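Local coordinates for protein cysteine synthase (Fusobacterium nucleatum subsp. nucleatum strain ATCC 25586, PDB 5XEM) that probably makes L-cysteine from O-acetyl-L-serine and hydrogen sulfide with pyridoxal 5'-phosphate, and also produces hydrogen sulfide from L-cysteine, with lanthionine formed by beta-replacement, at residues Glu71-Ser74 and Gly75-Ile79; His220-Gln223 and Gly224-Met227. One frame throughout, in Å; residues are numbered along the deposited sequence.

Contact 1 (Glu71-Ser74 and Gly75-Ile79). With 85F ((2R)-2-azanyl-3-[(2R)-2-azanyl-3-oxidanyl-3-oxidanylidene-propyl]sulfanyl-propanoic acid), chain C; PLP (pyridoxal-5'-phosphate), chain D.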
loop_
_atom_site.group_PDB
_atom_site.type_symbol
_atom_site.label_atom_id
_atom_site.label_comp_id
_atom_site.label_asym_id
_atom_site.label_seq_id
_atom_site.Cartn_x
_atom_site.Cartn_y
_atom_site.Cartn_z
ATOM N N GLU A 71 6.777 15.649 16.277
ATOM C CA GLU A 71 5.515 16.023 15.655
ATOM C C GLU A 71 4.334 15.401 16.381
ATOM O O GLU A 71 4.411 14.251 16.845
ATOM C CB GLU A 71 5.483 15.613 14.150
ATOM C CG GLU A 71 4.233 16.040 13.369
ATOM C CD GLU A 71 4.126 17.549 13.116
ATOM O OE1 GLU A 71 4.809 18.332 13.813
ATOM O OE2 GLU A 71 3.369 17.947 12.198
ATOM N N ALA A 72 3.260 16.183 16.481
ATOM C CA ALA A 72 1.942 15.686 16.895
ATOM C C ALA A 72 1.126 15.246 15.672
ATOM O O ALA A 72 0.962 16.005 14.693
ATOM C CB ALA A 72 1.193 16.753 17.678
ATOM N N THR A 73 0.568 14.044 15.749
ATOM C CA THR A 73 -0.141 13.488 14.603
ATOM C C THR A 73 -1.241 12.536 15.041
ATOM O O THR A 73 -1.174 11.968 16.130
ATOM C CB THR A 73 0.859 12.744 13.682
ATOM O OG1 THR A 73 0.145 12.099 12.620
ATOM C CG2 THR A 73 1.627 11.707 14.431
ATOM N N SER A 74 -2.240 12.363 14.193
ATOM C CA SER A 74 -3.241 11.293 14.385
ATOM C C SER A 74 -2.777 9.969 13.801
ATOM O O SER A 74 -3.433 8.929 13.992
ATOM C CB SER A 74 -4.585 11.684 13.780
ATOM O OG SER A 74 -4.469 11.874 12.390
ATOM N N GLY A 75 -1.683 10.001 13.047
ATOM C CA GLY A 75 -1.062 8.798 12.540
ATOM C C GLY A 75 -0.336 8.997 11.221
ATOM O O GLY A 75 0.855 8.713 11.124
ATOM N N ASN A 76 -1.062 9.446 10.200
ATOM C CA ASN A 76 -0.504 9.463 8.852
ATOM C C ASN A 76 0.691 10.425 8.702
ATOM O O ASN A 76 1.673 10.090 8.049
ATOM C CB ASN A 76 -1.569 9.770 7.830
ATOM C CG ASN A 76 -2.382 8.553 7.482
ATOM O OD1 ASN A 76 -1.848 7.435 7.477
ATOM N ND2 ASN A 76 -3.673 8.736 7.284
ATOM N N THR A 77 0.601 11.624 9.274
ATOM C CA THR A 77 1.766 12.531 9.205
ATOM C C THR A 77 2.991 11.910 9.890
ATOM O O THR A 77 4.114 12.009 9.385
ATOM C CB THR A 77 1.417 13.921 9.733
ATOM O OG1 THR A 77 0.377 14.449 8.897
ATOM C CG2 THR A 77 2.655 14.849 9.657
ATOM N N GLY A 78 2.753 11.217 11.002
ATOM C CA GLY A 78 3.787 10.460 11.676
ATOM C C GLY A 78 4.390 9.354 10.853
ATOM O O GLY A 78 5.620 9.200 10.796
ATOM N N ILE A 79 3.537 8.598 10.162
ATOM C CA ILE A 79 4.036 7.537 9.273
ATOM C C ILE A 79 4.873 8.097 8.128
ATOM O O ILE A 79 5.944 7.605 7.857
ATOM C CB ILE A 79 2.884 6.687 8.728
ATOM C CG1 ILE A 79 2.201 5.957 9.891
ATOM C CG2 ILE A 79 3.381 5.755 7.610
ATOM C CD1 ILE A 79 0.824 5.425 9.499
HETATM N N 85F C . -4.433 13.557 9.382
HETATM C CA 85F C . -3.484 14.320 10.221
HETATM C CB 85F C . -4.209 14.921 11.445
HETATM S SG 85F C . -5.319 16.250 11.050
HETATM C CD 85F C . -5.950 16.872 12.624
HETATM C CE 85F C . -6.745 15.835 13.462
HETATM N NZ2 85F C . -7.776 15.162 12.661
HETATM C CZ1 85F C . -7.437 16.605 14.619
HETATM O OH1 85F C . -8.281 15.940 15.291
HETATM O OH2 85F C . -7.163 17.818 14.841
HETATM C C 85F C . -2.336 13.447 10.681
HETATM O OXT 85F C . -2.073 12.452 9.988
HETATM O O 85F C . -1.703 13.814 11.702
HETATM N N1 PLP D . -7.792 11.641 6.179
HETATM C C2 PLP D . -6.800 11.045 6.859
HETATM C C2A PLP D . -6.706 9.519 6.884
HETATM C C3 PLP D . -5.827 11.804 7.532
HETATM O O3 PLP D . -4.824 11.178 8.199
HETATM C C4 PLP D . -5.894 13.195 7.513
HETATM C C4A PLP D . -4.867 14.053 8.231
HETATM C C5 PLP D . -6.941 13.782 6.790
HETATM C C6 PLP D . -7.864 12.974 6.130
HETATM C C5A PLP D . -7.115 15.281 6.680
HETATM O O4P PLP D . -6.063 15.850 5.820
HETATM P P PLP D . -5.502 17.363 5.999
HETATM O O1P PLP D . -4.691 17.698 4.875
HETATM O O2P PLP D . -4.818 17.333 7.277
HETATM O O3P PLP D . -6.738 18.179 6.148
HETATM O O HOH W 1 -4.106 9.888 10.524
#
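Gly75, at the N-cap position between strand 68-72 and helix 76-88, turns the chain with a positive phi of 151°, and its amide donates to Thr73 OG1 at 2.8 Å. This oxygen takes a second N-H, Gly78 N to Thr73 OG1 at 3.2 Å, and gives its own hydrogen to O of lanthionine at 2.7 Å. With chi1 at 175°, OG1 swings away from the Thr73 amide and in over the helix start. Lanthionine is joined through N to C4A of the cofactor as a Schiff base, and the carboxylate of that half is gripped from both segments: Ser74 N reaches O at 2.9 Å, Thr77 N reaches OXT, also at 2.9 Å. The helix N-terminus, with Thr77 N in its first turn, is likely to favour the negative charge there. The Thr73-Thr77 turn corresponds to the substrate-binding loop of the cysteine synthase family. Asn76 ND2 donates to cofactor O3 at 2.9 Å, and a water joins O3 to Ser74 OG and Asn76 N. Gln146 holds Thr77 OG1, and the amides of Asn145 and Gln146 the Glu71 carboxylate. In this beta-alpha-beta unit strand 92-97 pairs with strand 68-72, helix 123-136 covers Ala72, and helix 46-60 meets Thr77.

Contact 2 (His220-Gln223 and Gly224-Met227); sequences HKIQ and GMGM. With 85F ((2R)-2-azanyl-3-[(2R)-2-azanyl-3-oxidanyl-3-oxidanylidene-propyl]sulfanyl-propanoic acid), chain C; PLP (pyridoxal-5'-phosphate), chain D.
His220 has chi1 at 71°, its CG lying between the backbone N and the carbonyl carbon, and this torsion folds the imidazole back over its own loop until the CE1-NE2 side of the ring meets the Met225 carbonyl. The oxygen sits at the ring edge, near its plane, with His220 CE1 2.9 Å from Met225 O. At the neighbouring ring atom, ND1 accepts the amide of Ile222 at 3.0 Å, the donor tilted 18° from the imidazole plane. That bond restrains the rotation of the ring. Between the two, Ile222 to Met225 form a type II beta turn, closed by Met225 N donating to Ile222 O at 3.0 Å. Gly224 occupies its third position; with its positive phi of 96° it lets the chain lie close over the cofactor, Gly224 CA being 3.5 Å from PLP C3. The side chains flanking the turn also meet: Ile222 CG2 lies against Met225 SD at 3.7 Å, and Met225 CG approaches C6 of the pyridine ring.

The turn and the residue after it present carbonyls to the ligand. The distal amino group of lanthionine, NZ2, donates to Gly224 O at 2.8 Å and to Gly226 O at 2.9 Å, with a weaker bond to Met225 O, so three successive peptide oxygens converge on one nitrogen. Such a cluster would favour a protonated, positively charged amine. Gln223 turns elsewhere, its OE1 accepting from Ser101 N. The whole loop lies between helix 211-214 and strand 245-247: Ile222 packs on helices 249-263 and 269-284, Met225 on Ser270 and on Val204 and Pro206 of strand 200-206, and Gly226 bonds through its backbone to Thr179.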
loop_
_atom_site.group_PDB
_atom_site.type_symbol
_atom_site.label_atom_id
_atom_site.label_comp_id
_atom_site.label_asym_id
_atom_site.label_seq_id
_atom_site.Cartn_x
_atom_site.Cartn_y
_atom_site.Cartn_z
ATOM N N HIS A 220 -16.013 11.696 17.038
ATOM C CA HIS A 220 -16.313 11.100 15.735
ATOM C C HIS A 220 -15.324 9.990 15.483
ATOM O O HIS A 220 -14.298 9.887 16.167
ATOM C CB HIS A 220 -16.246 12.148 14.616
ATOM C CG HIS A 220 -14.843 12.595 14.312
ATOM N ND1 HIS A 220 -14.076 11.984 13.372
ATOM C CD2 HIS A 220 -14.055 13.607 14.867
ATOM C CE1 HIS A 220 -12.847 12.557 13.368
ATOM N NE2 HIS A 220 -12.840 13.549 14.263
ATOM N N LYS A 221 -15.661 9.138 14.523
ATOM C CA LYS A 221 -14.867 7.934 14.207
ATOM C C LYS A 221 -14.165 8.045 12.846
ATOM O O LYS A 221 -13.607 7.042 12.350
ATOM C CB LYS A 221 -15.778 6.702 14.213
ATOM C CG LYS A 221 -16.478 6.470 15.543
ATOM C CD LYS A 221 -17.387 5.250 15.534
ATOM C CE LYS A 221 -18.127 5.127 16.857
ATOM N NZ LYS A 221 -19.127 4.027 16.810
ATOM N N ILE A 222 -14.194 9.220 12.228
ATOM C CA ILE A 222 -13.611 9.374 10.880
ATOM C C ILE A 222 -12.144 9.743 11.083
ATOM O O ILE A 222 -11.744 10.918 11.013
ATOM C CB ILE A 222 -14.349 10.397 9.999
ATOM C CG1 ILE A 222 -15.873 10.119 10.009
ATOM C CG2 ILE A 222 -13.763 10.414 8.585
ATOM C CD1 ILE A 222 -16.709 11.149 9.269
ATOM N N GLN A 223 -11.344 8.714 11.349
ATOM C CA GLN A 223 -9.944 8.908 11.740
ATOM C C GLN A 223 -9.161 9.769 10.768
ATOM O O GLN A 223 -9.207 9.539 9.556
ATOM C CB GLN A 223 -9.249 7.554 11.928
ATOM C CG GLN A 223 -9.862 6.685 13.001
ATOM C CD GLN A 223 -9.071 5.400 13.253
ATOM O OE1 GLN A 223 -7.821 5.407 13.271
ATOM N NE2 GLN A 223 -9.795 4.292 13.473
ATOM N N GLY A 224 -8.419 10.755 11.297
ATOM C CA GLY A 224 -7.653 11.677 10.455
ATOM C C GLY A 224 -8.410 12.975 10.189
ATOM O O GLY A 224 -7.814 14.074 10.085
ATOM N N MET A 225 -9.728 12.886 10.096
ATOM C CA MET A 225 -10.510 14.119 9.877
ATOM C C MET A 225 -10.886 14.735 11.239
ATOM O O MET A 225 -10.616 14.160 12.297
ATOM C CB MET A 225 -11.731 13.825 9.022
ATOM C CG MET A 225 -11.440 13.854 7.532
ATOM S SD MET A 225 -12.770 13.255 6.484
ATOM C CE MET A 225 -14.090 14.396 6.999
ATOM N N GLY A 226 -11.493 15.910 11.201
ATOM C CA GLY A 226 -11.905 16.617 12.391
ATOM C C GLY A 226 -10.808 17.545 12.871
ATOM O O GLY A 226 -9.639 17.358 12.553
ATOM N N MET A 227 -11.199 18.524 13.667
ATOM C CA MET A 227 -10.303 19.581 14.147
ATOM C C MET A 227 -10.369 19.623 15.655
ATOM O O MET A 227 -11.363 20.085 16.203
ATOM C CB MET A 227 -10.778 20.901 13.573
ATOM C CG MET A 227 -10.406 21.021 12.104
ATOM S SD MET A 227 -11.122 22.481 11.313
ATOM C CE MET A 227 -10.612 22.239 9.617
HETATM N N 85F C . -4.433 13.557 9.382
HETATM C CA 85F C . -3.484 14.320 10.221
HETATM C CB 85F C . -4.209 14.921 11.445
HETATM S SG 85F C . -5.319 16.250 11.050
HETATM C CD 85F C . -5.950 16.872 12.624
HETATM C CE 85F C . -6.745 15.835 13.462
HETATM N NZ2 85F C . -7.776 15.162 12.661
HETATM C CZ1 85F C . -7.437 16.605 14.619
HETATM O OH1 85F C . -8.281 15.940 15.291
HETATM O OH2 85F C . -7.163 17.818 14.841
HETATM C C 85F C . -2.336 13.447 10.681
HETATM O OXT 85F C . -2.073 12.452 9.988
HETATM O O 85F C . -1.703 13.814 11.702
HETATM N N1 PLP D . -7.792 11.641 6.179
HETATM C C2 PLP D . -6.800 11.045 6.859
HETATM C C2A PLP D . -6.706 9.519 6.884
HETATM C C3 PLP D . -5.827 11.804 7.532
HETATM O O3 PLP D . -4.824 11.178 8.199
HETATM C C4 PLP D . -5.894 13.195 7.513
HETATM C C4A PLP D . -4.867 14.053 8.231
HETATM C C5 PLP D . -6.941 13.782 6.790
HETATM C C6 PLP D . -7.864 12.974 6.130
HETATM C C5A PLP D . -7.115 15.281 6.680
HETATM O O4P PLP D . -6.063 15.850 5.820
HETATM P P PLP D . -5.502 17.363 5.999
HETATM O O1P PLP D . -4.691 17.698 4.875
HETATM O O2P PLP D . -4.818 17.333 7.277
HETATM O O3P PLP D . -6.738 18.179 6.148
#

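In the fold
Both contacts are buried and line one active site, their centres about 13 Å apart, and they touch where Ser74 OG packs on Gly224 CA. They grip groups of probably opposite charge on the two halves of the same ligand. Contact 1, where strand 68-72 of the four-stranded parallel sheet gives way to helix 76-88, offers mostly N-H groups and a hydroxyl to a carboxylate. Contact 2, an irregular loop packed on strand 200-206 of the six-stranded sheet, offers carbonyl oxygens to the distal amine. Each reaches the cofactor, contact 1 by a polar bond to O3, contact 2 by packing. Every touching residue of contact 1 is buried; His220 and Gln223 bring contact 2 partly to the surface.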